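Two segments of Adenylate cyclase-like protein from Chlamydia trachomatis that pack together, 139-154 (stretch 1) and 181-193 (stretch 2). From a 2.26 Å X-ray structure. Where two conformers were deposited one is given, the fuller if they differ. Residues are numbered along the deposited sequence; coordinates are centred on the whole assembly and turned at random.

Stretch 1 (139-154) QVMKALAGHLVQSGFA
Stretch 2 (181-193) TVVQELQDIAGIR

Stretch 1 is helical from Q139 to about Q150, continuing a helix that begins earlier in the chain. G152 then breaks the helix with positive phi (97/23). F153 N to L148 O (2.8 Å) and G152 N to V149 O (3.2 Å) close a Schellman motif. Stretch 2 ends a helix, 181-187, then runs extended at I189 (-131/139), turns at A190 (35/-126) and continues to R193. The helices are nearly antiparallel, at 156°, with axes 10.7 Å apart. CA atoms pair V140 with A190 (7.2 Å), L144 with L186 (6.7 Å) and S151 with V182 (7.2 Å).

No hydrogen bond crosses the interface; the contact is mainly apolar and buries 507 Å², both sides summed. Branched side chains pack by van der Waals contact and exclude water. In L144 and L148 (both m,t) the CA-to-CB bonds point sideways, but the side-chain ends come nearer to stretch 2. L144 CD2 lies 3.3 Å from I192 CD1 (m,t), a tight contact, and 4.1 Å from L186 CD2 (m,t). L148 CD2 meets L186 CD1 at 3.8 Å and V182 CG1 at 3.9 Å. V140 (t) adds CG1 to I192 CG1, 4.1 Å.

H147 (m, chi2 88°) ND1 donates a hydrogen bond to A143 O, modelled very short at 2.4 Å, within stretch 1. I189 (m,t) places CD1 over one face of the H147 ring, 3.5 Å from the centroid, a CH-pi contact. V182 (t) sets CG2 3.4 Å from S151 OG, a methyl contact that cannot be a hydrogen bond, and 3.8 Å from F153 CE2 (m, chi2 -62°), at the ring edge.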

# COMPACT_ATOMS: atom_id res chain seq x y z
N GLN A 139 11.36 0.37 -10.63
CA GLN A 139 12.31 0.27 -9.50
C GLN A 139 12.53 -1.15 -9.01
O GLN A 139 13.66 -1.53 -8.64
CB GLN A 139 11.89 1.18 -8.34
CG GLN A 139 12.15 2.65 -8.65
CD GLN A 139 11.45 3.63 -7.70
OE1 GLN A 139 11.01 3.27 -6.59
NE2 GLN A 139 11.34 4.89 -8.14
N VAL A 140 11.48 -1.95 -8.98
CA VAL A 140 11.57 -3.31 -8.46
C VAL A 140 12.39 -4.16 -9.41
O VAL A 140 13.07 -5.08 -8.98
CB VAL A 140 10.20 -3.96 -8.32
CG1 VAL A 140 10.34 -5.39 -7.80
CG2 VAL A 140 9.35 -3.13 -7.37
N MET A 141 12.34 -3.80 -10.68
CA MET A 141 13.00 -4.55 -11.70
C MET A 141 14.53 -4.32 -11.65
O MET A 141 15.26 -5.27 -11.75
CB MET A 141 12.42 -4.20 -13.09
CG MET A 141 12.15 -5.43 -13.95
SD MET A 141 11.86 -5.02 -15.67
CE MET A 141 10.09 -4.67 -15.71
N LYS A 142 14.99 -3.06 -11.51
CA LYS A 142 16.42 -2.76 -11.12
C LYS A 142 16.84 -3.56 -9.85
O LYS A 142 17.90 -4.18 -9.78
CB LYS A 142 16.62 -1.24 -10.92
CG LYS A 142 17.74 -0.77 -9.95
CD LYS A 142 19.15 -0.69 -10.56
CE LYS A 142 20.17 0.10 -9.72
NZ LYS A 142 20.96 -0.72 -8.76
N ALA A 143 16.00 -3.62 -8.85
CA ALA A 143 16.43 -4.37 -7.66
C ALA A 143 16.68 -5.84 -8.04
O ALA A 143 17.71 -6.39 -7.68
CB ALA A 143 15.43 -4.26 -6.55
N LEU A 144 15.72 -6.46 -8.77
CA LEU A 144 15.79 -7.86 -9.19
C LEU A 144 16.99 -8.16 -10.10
O LEU A 144 17.69 -9.09 -9.89
CB LEU A 144 14.50 -8.23 -9.95
CG LEU A 144 13.13 -8.24 -9.22
CD1 LEU A 144 11.94 -8.29 -10.17
CD2 LEU A 144 13.03 -9.38 -8.22
N ALA A 145 17.13 -7.37 -11.16
CA ALA A 145 18.19 -7.46 -12.08
C ALA A 145 19.53 -7.29 -11.36
O ALA A 145 20.43 -8.05 -11.63
CB ALA A 145 18.03 -6.40 -13.15
N GLY A 146 19.64 -6.37 -10.41
CA GLY A 146 20.85 -6.26 -9.60
C GLY A 146 21.15 -7.47 -8.71
O GLY A 146 22.31 -7.85 -8.58
N HIS A 147 20.15 -8.07 -8.08
CA HIS A 147 20.34 -9.34 -7.36
C HIS A 147 20.83 -10.48 -8.29
O HIS A 147 21.66 -11.28 -7.93
CB HIS A 147 19.04 -9.79 -6.72
CG HIS A 147 18.62 -8.94 -5.57
ND1 HIS A 147 17.83 -7.82 -5.72
CD2 HIS A 147 18.85 -9.07 -4.24
CE1 HIS A 147 17.62 -7.28 -4.53
NE2 HIS A 147 18.23 -8.01 -3.62
N LEU A 148 20.30 -10.55 -9.51
CA LEU A 148 20.69 -11.64 -10.40
C LEU A 148 22.17 -11.46 -10.84
O LEU A 148 22.93 -12.40 -10.86
CB LEU A 148 19.78 -11.73 -11.63
CG LEU A 148 18.34 -12.15 -11.36
CD1 LEU A 148 17.49 -11.85 -12.60
CD2 LEU A 148 18.26 -13.61 -10.93
N VAL A 149 22.54 -10.24 -11.18
CA VAL A 149 23.90 -9.90 -11.51
C VAL A 149 24.86 -10.14 -10.33
O VAL A 149 25.88 -10.78 -10.50
CB VAL A 149 24.02 -8.45 -11.96
CG1 VAL A 149 25.47 -8.14 -12.27
CG2 VAL A 149 23.16 -8.21 -13.19
N GLN A 150 24.52 -9.66 -9.14
CA GLN A 150 25.35 -9.93 -7.96
C GLN A 150 25.70 -11.44 -7.84
O GLN A 150 26.84 -11.84 -7.50
CB GLN A 150 24.64 -9.48 -6.68
CG GLN A 150 25.34 -9.86 -5.40
CD GLN A 150 24.86 -9.07 -4.20
OE1 GLN A 150 25.63 -8.32 -3.60
NE2 GLN A 150 23.59 -9.25 -3.82
N SER A 151 24.70 -12.26 -8.10
CA SER A 151 24.77 -13.66 -7.81
C SER A 151 25.43 -14.51 -8.92
O SER A 151 25.63 -15.68 -8.71
CB SER A 151 23.37 -14.17 -7.52
OG SER A 151 23.14 -14.16 -6.12
N GLY A 152 25.77 -13.93 -10.05
CA GLY A 152 26.33 -14.65 -11.17
C GLY A 152 25.33 -15.05 -12.27
O GLY A 152 25.61 -15.97 -13.05
N PHE A 153 24.19 -14.33 -12.37
CA PHE A 153 23.09 -14.73 -13.25
C PHE A 153 22.62 -13.61 -14.16
O PHE A 153 21.42 -13.34 -14.28
CB PHE A 153 21.93 -15.29 -12.42
CG PHE A 153 22.23 -16.64 -11.79
CD1 PHE A 153 22.50 -17.75 -12.59
CD2 PHE A 153 22.21 -16.82 -10.40
CE1 PHE A 153 22.78 -19.01 -11.99
CE2 PHE A 153 22.48 -18.06 -9.80
CZ PHE A 153 22.75 -19.17 -10.62
N ALA A 154 23.56 -13.00 -14.87
CA ALA A 154 23.28 -11.84 -15.70
C ALA A 154 22.70 -11.85 -17.15
O ALA A 154 22.16 -10.81 -17.50
CB ALA A 154 24.52 -10.95 -15.71
N THR A 181 18.28 -21.07 -4.70
CA THR A 181 18.55 -20.19 -3.57
C THR A 181 18.34 -18.73 -3.97
O THR A 181 17.64 -17.99 -3.29
CB THR A 181 19.99 -20.47 -3.04
OG1 THR A 181 19.99 -21.77 -2.43
CG2 THR A 181 20.47 -19.42 -2.03
N VAL A 182 18.93 -18.32 -5.09
CA VAL A 182 18.73 -16.99 -5.59
C VAL A 182 17.25 -16.68 -5.82
O VAL A 182 16.80 -15.54 -5.56
CB VAL A 182 19.51 -16.76 -6.88
CG1 VAL A 182 19.08 -15.49 -7.59
CG2 VAL A 182 21.00 -16.72 -6.58
N VAL A 183 16.48 -17.65 -6.30
CA VAL A 183 15.05 -17.42 -6.50
C VAL A 183 14.31 -17.25 -5.17
O VAL A 183 13.47 -16.38 -5.07
CB VAL A 183 14.42 -18.49 -7.40
CG1 VAL A 183 12.90 -18.43 -7.38
CG2 VAL A 183 14.93 -18.29 -8.83
N GLN A 184 14.61 -18.05 -4.15
CA GLN A 184 14.00 -17.85 -2.83
C GLN A 184 14.14 -16.41 -2.36
O GLN A 184 13.19 -15.79 -1.91
CB GLN A 184 14.63 -18.78 -1.78
CG GLN A 184 14.10 -20.19 -1.83
CD GLN A 184 12.59 -20.21 -1.74
OE1 GLN A 184 11.99 -19.53 -0.90
NE2 GLN A 184 11.95 -20.98 -2.63
N GLU A 185 15.35 -15.89 -2.50
CA GLU A 185 15.69 -14.56 -2.02
C GLU A 185 14.98 -13.44 -2.82
O GLU A 185 14.61 -12.42 -2.23
CB GLU A 185 17.22 -14.38 -2.05
CG GLU A 185 17.96 -15.34 -1.11
CD GLU A 185 19.48 -15.37 -1.29
OE1 GLU A 185 20.03 -14.63 -2.15
OE2 GLU A 185 20.13 -16.16 -0.56
N LEU A 186 14.79 -13.64 -4.12
CA LEU A 186 14.00 -12.70 -4.94
C LEU A 186 12.53 -12.62 -4.46
O LEU A 186 11.90 -11.56 -4.55
CB LEU A 186 14.03 -13.08 -6.43
CG LEU A 186 15.38 -13.12 -7.16
CD1 LEU A 186 15.22 -13.48 -8.63
CD2 LEU A 186 16.11 -11.80 -7.04
N GLN A 187 11.99 -13.74 -3.97
CA GLN A 187 10.65 -13.74 -3.39
C GLN A 187 10.51 -12.84 -2.16
O GLN A 187 9.43 -12.37 -1.86
CB GLN A 187 10.23 -15.15 -2.98
CG GLN A 187 10.08 -16.14 -4.12
CD GLN A 187 9.25 -17.35 -3.72
OE1 GLN A 187 9.06 -17.64 -2.54
NE2 GLN A 187 8.74 -18.07 -4.72
N ASP A 188 11.61 -12.62 -1.44
CA ASP A 188 11.59 -11.86 -0.20
C ASP A 188 12.05 -10.41 -0.44
O ASP A 188 12.88 -9.91 0.29
CB ASP A 188 12.45 -12.59 0.85
CG ASP A 188 11.83 -13.94 1.26
OD1 ASP A 188 10.70 -13.92 1.78
OD2 ASP A 188 12.43 -15.02 1.05
N ILE A 189 11.46 -9.75 -1.44
CA ILE A 189 11.78 -8.36 -1.81
C ILE A 189 10.53 -7.49 -1.97
O ILE A 189 9.54 -7.92 -2.55
CB ILE A 189 12.50 -8.33 -3.17
CG1 ILE A 189 13.97 -8.71 -3.01
CG2 ILE A 189 12.37 -6.96 -3.86
CD1 ILE A 189 14.74 -8.70 -4.32
N ALA A 190 10.60 -6.25 -1.48
CA ALA A 190 9.66 -5.17 -1.81
C ALA A 190 8.23 -5.63 -2.04
O ALA A 190 7.64 -6.28 -1.17
CB ALA A 190 10.18 -4.36 -3.01
N GLY A 191 7.64 -5.29 -3.18
CA GLY A 191 6.26 -5.67 -3.48
C GLY A 191 6.12 -6.86 -4.41
O GLY A 191 5.38 -6.79 -5.38
N ILE A 192 6.83 -7.96 -4.10
CA ILE A 192 6.79 -9.17 -4.91
C ILE A 192 5.88 -10.19 -4.29
O ILE A 192 6.15 -10.66 -3.18
CB ILE A 192 8.20 -9.75 -5.08
CG1 ILE A 192 8.98 -8.85 -6.05
CG2 ILE A 192 8.14 -11.16 -5.62
CD1 ILE A 192 10.43 -9.22 -6.15
N ARG A 193 4.81 -10.54 -5.02
CA ARG A 193 3.85 -11.57 -4.62
C ARG A 193 4.12 -12.95 -5.24
O ARG A 193 3.83 -13.97 -4.63
CB ARG A 193 2.43 -11.16 -5.03
CG ARG A 193 1.83 -10.00 -4.26
CD ARG A 193 0.66 -9.42 -5.04
NE ARG A 193 -0.06 -8.38 -4.31
CZ ARG A 193 -1.11 -7.70 -4.79
NH1 ARG A 193 -1.59 -7.93 -6.01
NH2 ARG A 193 -1.68 -6.77 -4.03